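Local coordinates for protein Protease/Reverse transcriptase/ribonuclease H (Eastern chimpanzee simian foamy virus, PDB 7KSF) that combines an aspartic protease, linked to viral maturation, with a reverse transcriptase that copies RNA into DNA and a ribonuclease H that degrades the RNA of the hybrid, at residues Val455-Thr460 against Asp562-Glu567; Ser461-Tyr466 against Pro572-Ser577. The protein carries 1 engineered substitution. All blocks are in the same frame, centred on the assembly; numbering follows the deposited sequence.

Contact 1: Val455-Thr460 against Asp562-Glu567; sequences VIKVNT and DKTLPE
In the RNase H-like domain next to the polymerase, the chain leaving the last strand of the 3-2-1-4-5 sheet runs back over the central strand, where Lys457 and Asn459 meet Asp562, Leu565 and Pro566. Side chains alternate along the strand: Ile456 and Val458 point to helix 494-513 on one face, while Lys457 and Asn459 rise from the other to meet the loop. A lysine suits this partly exposed place, because its long aliphatic chain can lie against the loop and bring its amine near a carboxylate. Its extended chain crosses that of Asp562 obliquely, and CE comes 3.7 Å from Asp562 OD2. The charged ends, Lys457 NZ and Asp562 OD2, are 4.1 Å apart, a loose attraction rather than a salt bridge; Lys457 also makes a cation-pi contact with Tyr470. The other carboxylate oxygen, Asp562 OD1, accepts from Thr564 N at 3.2 Å, forming an Asx turn that bends the loop. Beyond that bend, Leu565 points its side chain at the strand. Its CD1 lies 3.8 Å from Val458 O, and the side chain also touches Pro523 and Arg468, placing an apolar residue between the charged and amide ends of the contact. Asn459 supplies the polar end. CG stands anti to the backbone N (chi1 -152°), and the two ends of the amide then serve different backbones: OD1 accepts from Thr460 N at 2.8 Å, which fixes the rotation of the group, while ND2 gives a hydrogen bond of 2.7 Å to Pro566 O, an acceptor lying only 10° out of the amide plane.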
ATOM      1  N   VAL A 455     -11.844  -6.183 -25.939  1.00 96.76           N
ATOM      2  CA  VAL A 455     -13.005  -6.152 -25.055  1.00 98.44           C
ATOM      3  C   VAL A 455     -12.626  -6.787 -23.726  1.00 97.16           C
ATOM      4  O   VAL A 455     -12.070  -7.893 -23.694  1.00101.65           O
ATOM      5  CB  VAL A 455     -14.207  -6.880 -25.684  1.00111.01           C
ATOM      6  CG1 VAL A 455     -15.276  -7.145 -24.634  1.00 95.91           C
ATOM      7  CG2 VAL A 455     -14.771  -6.062 -26.829  1.00118.01           C
ATOM      8  N   ILE A 456     -12.930  -6.095 -22.630  1.00 93.91           N
ATOM      9  CA  ILE A 456     -12.604  -6.557 -21.288  1.00 94.22           C
ATOM     10  C   ILE A 456     -13.872  -6.536 -20.449  1.00 92.82           C
ATOM     11  O   ILE A 456     -14.475  -5.473 -20.262  1.00 91.21           O
ATOM     12  CB  ILE A 456     -11.517  -5.694 -20.630  1.00 93.15           C
ATOM     13  CG1 ILE A 456     -10.303  -5.566 -21.549  1.00 94.42           C
ATOM     14  CG2 ILE A 456     -11.104  -6.288 -19.298  1.00 98.58           C
ATOM     15  CD1 ILE A 456      -9.250  -4.629 -21.019  1.00 94.35           C
ATOM     16  N   LYS A 457     -14.270  -7.698 -19.944  1.00 94.32           N
ATOM     17  CA  LYS A 457     -15.405  -7.808 -19.037  1.00 94.07           C
ATOM     18  C   LYS A 457     -14.884  -7.985 -17.619  1.00100.85           C
ATOM     19  O   LYS A 457     -14.089  -8.892 -17.351  1.00102.42           O
ATOM     20  CB  LYS A 457     -16.311  -8.974 -19.436  1.00 96.60           C
ATOM     21  CG  LYS A 457     -16.985  -8.795 -20.790  1.00109.07           C
ATOM     22  CD  LYS A 457     -17.979  -9.915 -21.062  1.00121.04           C
ATOM     23  CE  LYS A 457     -18.791  -9.646 -22.318  1.00 94.43           C
ATOM     24  NZ  LYS A 457     -19.832 -10.691 -22.522  1.00 93.36           N
ATOM     25  N   VAL A 458     -15.323  -7.113 -16.712  1.00 96.15           N
ATOM     26  CA  VAL A 458     -14.759  -7.028 -15.370  1.00 91.75           C
ATOM     27  C   VAL A 458     -15.872  -7.179 -14.341  1.00 90.54           C
ATOM     28  O   VAL A 458     -16.879  -6.459 -14.391  1.00 89.00           O
ATOM     29  CB  VAL A 458     -14.009  -5.699 -15.154  1.00 89.90           C
ATOM     30  CG1 VAL A 458     -13.397  -5.663 -13.767  1.00111.37           C
ATOM     31  CG2 VAL A 458     -12.934  -5.523 -16.212  1.00 91.00           C
ATOM     32  N   ASN A 459     -15.685  -8.114 -13.418  1.00 91.58           N
ATOM     33  CA  ASN A 459     -16.528  -8.275 -12.243  1.00 91.20           C
ATOM     34  C   ASN A 459     -15.617  -8.675 -11.089  1.00107.73           C
ATOM     35  O   ASN A 459     -14.459  -9.053 -11.293  1.00106.63           O
ATOM     36  CB  ASN A 459     -17.632  -9.316 -12.479  1.00 91.28           C
ATOM     37  CG  ASN A 459     -18.869  -9.061 -11.640  1.00 90.98           C
ATOM     38  OD1 ASN A 459     -18.792  -8.465 -10.565  1.00 97.10           O
ATOM     39  ND2 ASN A 459     -20.019  -9.511 -12.128  1.00 90.96           N
ATOM     40  N   THR A 460     -16.129  -8.579  -9.859  1.00115.61           N
ATOM     41  CA  THR A 460     -15.316  -8.889  -8.689  1.00104.45           C
ATOM     42  C   THR A 460     -16.142  -9.592  -7.620  1.00 92.71           C
ATOM     43  O   THR A 460     -17.364  -9.434  -7.538  1.00 92.86           O
ATOM     44  CB  THR A 460     -14.674  -7.634  -8.073  1.00101.31           C
ATOM     45  OG1 THR A 460     -13.589  -8.022  -7.223  1.00 98.70           O
ATOM     46  CG2 THR A 460     -15.686  -6.856  -7.243  1.00 90.43           C
ATOM     47  N   ASP A 562     -22.842  -3.351 -18.740  1.00 87.22           N
ATOM     48  CA  ASP A 562     -23.173  -4.688 -19.214  1.00 83.60           C
ATOM     49  C   ASP A 562     -24.198  -5.307 -18.278  1.00 84.09           C
ATOM     50  O   ASP A 562     -23.958  -5.413 -17.072  1.00 89.47           O
ATOM     51  CB  ASP A 562     -21.916  -5.557 -19.305  1.00 84.60           C
ATOM     52  CG  ASP A 562     -22.088  -6.717 -20.260  1.00 85.67           C
ATOM     53  OD1 ASP A 562     -23.238  -7.167 -20.443  1.00 85.98           O
ATOM     54  OD2 ASP A 562     -21.082  -7.177 -20.836  1.00 86.54           O
ATOM     55  N   LYS A 563     -25.340  -5.715 -18.837  1.00 84.78           N
ATOM     56  CA  LYS A 563     -26.417  -6.285 -18.037  1.00 85.47           C
ATOM     57  C   LYS A 563     -26.224  -7.772 -17.776  1.00 87.18           C
ATOM     58  O   LYS A 563     -26.623  -8.263 -16.714  1.00 92.93           O
ATOM     59  CB  LYS A 563     -27.762  -6.063 -18.730  1.00 94.54           C
ATOM     60  CG  LYS A 563     -28.080  -4.610 -19.035  1.00106.69           C
ATOM     61  CD  LYS A 563     -29.419  -4.469 -19.744  1.00101.30           C
ATOM     62  CE  LYS A 563     -29.742  -3.012 -20.030  1.00 96.08           C
ATOM     63  NZ  LYS A 563     -31.057  -2.841 -20.710  1.00 92.65           N
ATOM     64  N   THR A 564     -25.623  -8.500 -18.722  1.00 87.63           N
ATOM     65  CA  THR A 564     -25.458  -9.938 -18.561  1.00 93.78           C
ATOM     66  C   THR A 564     -24.471 -10.302 -17.463  1.00105.59           C
ATOM     67  O   THR A 564     -24.392 -11.476 -17.093  1.00124.56           O
ATOM     68  CB  THR A 564     -25.006 -10.582 -19.871  1.00106.52           C
ATOM     69  OG1 THR A 564     -25.171 -12.001 -19.781  1.00108.25           O
ATOM     70  CG2 THR A 564     -23.542 -10.279 -20.135  1.00 88.52           C
ATOM     71  N   LEU A 565     -23.717  -9.335 -16.947  1.00 92.83           N
ATOM     72  CA  LEU A 565     -22.790  -9.621 -15.863  1.00 89.42           C
ATOM     73  C   LEU A 565     -23.572  -9.954 -14.599  1.00 91.07           C
ATOM     74  O   LEU A 565     -24.444  -9.176 -14.191  1.00 90.15           O
ATOM     75  CB  LEU A 565     -21.867  -8.433 -15.626  1.00 87.59           C
ATOM     76  CG  LEU A 565     -20.992  -8.078 -16.829  1.00 86.99           C
ATOM     77  CD1 LEU A 565     -20.003  -6.994 -16.471  1.00 84.82           C
ATOM     78  CD2 LEU A 565     -20.269  -9.307 -17.340  1.00 89.13           C
ATOM     79  N   PRO A 566     -23.305 -11.090 -13.961  1.00 91.24           N
ATOM     80  CA  PRO A 566     -24.096 -11.485 -12.792  1.00 92.19           C
ATOM     81  C   PRO A 566     -23.607 -10.829 -11.512  1.00 92.73           C
ATOM     82  O   PRO A 566     -22.587 -10.133 -11.513  1.00 92.63           O
ATOM     83  CB  PRO A 566     -23.897 -13.003 -12.750  1.00 93.93           C
ATOM     84  CG  PRO A 566     -22.505 -13.177 -13.265  1.00 95.31           C
ATOM     85  CD  PRO A 566     -22.303 -12.108 -14.317  1.00 92.15           C
ATOM     86  N   GLU A 567     -24.337 -11.045 -10.422  1.00 93.53           N
ATOM     87  CA  GLU A 567     -23.907 -10.560  -9.120  1.00 95.97           C
ATOM     88  C   GLU A 567     -22.932 -11.557  -8.505  1.00 94.74           C
ATOM     89  O   GLU A 567     -23.235 -12.748  -8.399  1.00 96.00           O
ATOM     90  CB  GLU A 567     -25.109 -10.348  -8.199  1.00 95.48           C
ATOM     91  CG  GLU A 567     -24.737  -9.733  -6.859  1.00113.81           C
ATOM     92  CD  GLU A 567     -24.041  -8.393  -7.012  1.00109.21           C
ATOM     93  OE1 GLU A 567     -24.567  -7.531  -7.748  1.00125.02           O
ATOM     94  OE2 GLU A 567     -22.963  -8.202  -6.409  1.00 99.67           O
TER

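Contact 2: Ser461-Tyr466 against Pro572-Ser577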
ATOM      1  N   SER A 461     -15.448 -10.363  -6.799  1.00 92.80           N
ATOM      2  CA  SER A 461     -15.960 -11.034  -5.617  1.00 92.68           C
ATOM      3  C   SER A 461     -15.415 -10.341  -4.370  1.00 97.68           C
ATOM      4  O   SER A 461     -14.501  -9.523  -4.453  1.00 98.59           O
ATOM      5  CB  SER A 461     -15.537 -12.507  -5.635  1.00 94.32           C
ATOM      6  OG  SER A 461     -14.127 -12.625  -5.599  1.00 95.54           O
ATOM      7  N   PRO A 462     -15.971 -10.651  -3.192  1.00 98.06           N
ATOM      8  CA  PRO A 462     -15.401 -10.072  -1.959  1.00 94.88           C
ATOM      9  C   PRO A 462     -13.937 -10.412  -1.745  1.00 92.75           C
ATOM     10  O   PRO A 462     -13.243  -9.668  -1.038  1.00 96.11           O
ATOM     11  CB  PRO A 462     -16.279 -10.676  -0.852  1.00 90.63           C
ATOM     12  CG  PRO A 462     -17.560 -10.973  -1.518  1.00 91.89           C
ATOM     13  CD  PRO A 462     -17.213 -11.392  -2.917  1.00 93.05           C
ATOM     14  N   SER A 463     -13.435 -11.495  -2.338  1.00 92.14           N
ATOM     15  CA  SER A 463     -12.058 -11.923  -2.130  1.00 92.68           C
ATOM     16  C   SER A 463     -11.121 -11.543  -3.269  1.00 92.17           C
ATOM     17  O   SER A 463      -9.930 -11.321  -3.021  1.00 91.70           O
ATOM     18  CB  SER A 463     -12.006 -13.443  -1.928  1.00105.36           C
ATOM     19  OG  SER A 463     -12.640 -14.121  -3.000  1.00 98.40           O
ATOM     20  N   ALA A 464     -11.620 -11.456  -4.500  1.00 92.26           N
ATOM     21  CA  ALA A 464     -10.770 -11.167  -5.645  1.00 92.81           C
ATOM     22  C   ALA A 464     -11.645 -10.713  -6.804  1.00 92.72           C
ATOM     23  O   ALA A 464     -12.876 -10.769  -6.744  1.00 92.79           O
ATOM     24  CB  ALA A 464      -9.928 -12.383  -6.041  1.00 94.96           C
ATOM     25  N   GLY A 465     -10.987 -10.262  -7.869  1.00 93.13           N
ATOM     26  CA  GLY A 465     -11.664  -9.836  -9.072  1.00 94.74           C
ATOM     27  C   GLY A 465     -11.524 -10.849 -10.193  1.00111.46           C
ATOM     28  O   GLY A 465     -10.641 -11.702 -10.179  1.00102.74           O
ATOM     29  N   TYR A 466     -12.418 -10.746 -11.174  1.00116.36           N
ATOM     30  CA  TYR A 466     -12.418 -11.621 -12.342  1.00 95.72           C
ATOM     31  C   TYR A 466     -12.451 -10.759 -13.596  1.00 96.60           C
ATOM     32  O   TYR A 466     -13.381  -9.967 -13.787  1.00 98.12           O
ATOM     33  CB  TYR A 466     -13.609 -12.582 -12.315  1.00 96.11           C
ATOM     34  CG  TYR A 466     -13.740 -13.360 -11.021  1.00 96.71           C
ATOM     35  CD1 TYR A 466     -12.857 -14.389 -10.713  1.00104.41           C
ATOM     36  CD2 TYR A 466     -14.746 -13.070 -10.111  1.00 95.98           C
ATOM     37  CE1 TYR A 466     -12.970 -15.102  -9.536  1.00 97.26           C
ATOM     38  CE2 TYR A 466     -14.868 -13.778  -8.929  1.00 96.31           C
ATOM     39  CZ  TYR A 466     -13.976 -14.793  -8.647  1.00 97.34           C
ATOM     40  OH  TYR A 466     -14.095 -15.501  -7.470  1.00 98.52           O
ATOM     41  N   PRO A 572     -17.849 -17.441  -3.245  1.00110.78           N
ATOM     42  CA  PRO A 572     -16.986 -17.861  -2.134  1.00106.99           C
ATOM     43  C   PRO A 572     -15.555 -17.376  -2.297  1.00106.96           C
ATOM     44  O   PRO A 572     -15.205 -16.750  -3.303  1.00105.56           O
ATOM     45  CB  PRO A 572     -17.073 -19.392  -2.180  1.00111.62           C
ATOM     46  CG  PRO A 572     -18.336 -19.683  -2.925  1.00114.26           C
ATOM     47  CD  PRO A 572     -18.464 -18.588  -3.933  1.00119.96           C
ATOM     48  N   ASP A 573     -14.719 -17.667  -1.306  1.00117.22           N
ATOM     49  CA  ASP A 573     -13.341 -17.200  -1.325  1.00116.09           C
ATOM     50  C   ASP A 573     -12.533 -17.936  -2.383  1.00109.52           C
ATOM     51  O   ASP A 573     -12.631 -19.157  -2.531  1.00111.06           O
ATOM     52  CB  ASP A 573     -12.694 -17.390   0.045  1.00122.40           C
ATOM     53  CG  ASP A 573     -13.284 -16.478   1.096  1.00129.70           C
ATOM     54  OD1 ASP A 573     -13.653 -15.335   0.753  1.00130.35           O
ATOM     55  OD2 ASP A 573     -13.378 -16.907   2.265  1.00136.35           O
ATOM     56  N   VAL A 574     -11.726 -17.177  -3.125  1.00108.97           N
ATOM     57  CA  VAL A 574     -10.822 -17.767  -4.101  1.00112.46           C
ATOM     58  C   VAL A 574      -9.736 -18.544  -3.372  1.00113.44           C
ATOM     59  O   VAL A 574      -9.135 -18.053  -2.409  1.00130.13           O
ATOM     60  CB  VAL A 574     -10.229 -16.672  -5.003  1.00116.17           C
ATOM     61  CG1 VAL A 574      -9.331 -17.277  -6.063  1.00118.02           C
ATOM     62  CG2 VAL A 574     -11.344 -15.861  -5.644  1.00105.80           C
ATOM     63  N   TYR A 575      -9.487 -19.772  -3.843  1.00114.34           N
ATOM     64  CA  TYR A 575      -8.479 -20.671  -3.225  1.00117.03           C
ATOM     65  C   TYR A 575      -7.066 -20.270  -3.661  1.00121.87           C
ATOM     66  O   TYR A 575      -6.712 -20.476  -4.839  1.00120.99           O
ATOM     67  CB  TYR A 575      -8.773 -22.131  -3.582  1.00115.13           C
ATOM     68  N   THR A 576      -6.286 -19.714  -2.727  1.00127.53           N
ATOM     69  CA  THR A 576      -4.879 -19.310  -2.992  1.00133.54           C
ATOM     70  C   THR A 576      -3.957 -20.361  -2.359  1.00156.00           C
ATOM     71  O   THR A 576      -4.153 -20.665  -1.167  1.00157.16           O
ATOM     72  CB  THR A 576      -4.593 -17.904  -2.451  1.00143.48           C
ATOM     73  OG1 THR A 576      -3.362 -17.452  -3.017  1.00137.78           O
ATOM     74  CG2 THR A 576      -4.510 -17.859  -0.941  1.00150.12           C
ATOM     75  N   SER A 577      -2.994 -20.884  -3.125  1.00158.71           N
ATOM     76  CA  SER A 577      -2.104 -21.919  -2.599  1.00163.29           C
ATOM     77  C   SER A 577      -0.711 -21.335  -2.426  1.00171.33           C
ATOM     78  O   SER A 577      -0.060 -20.967  -3.409  1.00175.90           O
ATOM     79  CB  SER A 577      -2.072 -23.134  -3.526  1.00170.27           C
ATOM     80  OG  SER A 577      -1.665 -22.773  -4.834  1.00179.26           O
TER
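The turn of the beta hairpin formed by strands 454-460 and 464-471 is the element met here: Ser463, Ala464 and Tyr466 receive Val574 from the connection that leads on to the RNase H domain. Pro462 and Ser463 occupy the corners of the turn, and the proline ring constrains phi where the chain must reverse. Ser461 N closes it with a 2.6 Å bond to Ala464 O. That same carbonyl also accepts from Ser461 OG and, from the preceding strand, Thr460 OG1, so three donors converge on one oxygen. Residues 574-575 form a short, weakly bonded strand that pairs with 376-377, and its first residue, Val574, leans on the hairpin. Val574 N donates to Ser463 OG at 3.2 Å, fairly straight with an angle of 156° at the hydrogen. Ser463 places OG between its own N and carbonyl carbon (chi1 54°), and a weak 3.3 Å bond passes on from this OG to Ser461 OG. The valine side chain covers this polar link with one methyl. Val574 CG2 sits 3.8 Å from Ala464 CB and 3.3 Å from Tyr466 OH, coming to the ring obliquely at its hydroxyl end as the two side chains slide past each other. Alanine suits its place by offering a small apolar surface to that methyl, and Tyr466, two residues further on, is long enough for its hydroxyl to reach it. The chain of donors, its middle step weak, thus gives Val574 N-H an acceptor while both serine hydroxyls stay engaged, consistent with a contact held by one hydrogen bond and a small apolar patch.

From the N terminus, the chain lays down strand 454-460, turns, and returns as strand 464-471, so the first segments of both contacts belong to one hairpin; Asn459 O and Tyr466 N probably share a hydrogen bond across it. About a hundred residues later, after helix 494-513 and the remaining strands of the sheet, the chain comes back. Contact 1 closes a loop of 101 intervening residues, contact 2 one of 105, and the two loops cross because their segments alternate. Their centres lie about 16 Å apart. Contact 1 ties the connection leaving strand 557-561 to the sheet face; contact 2 ties its continuation, paired with strand 376-377, to the hairpin end.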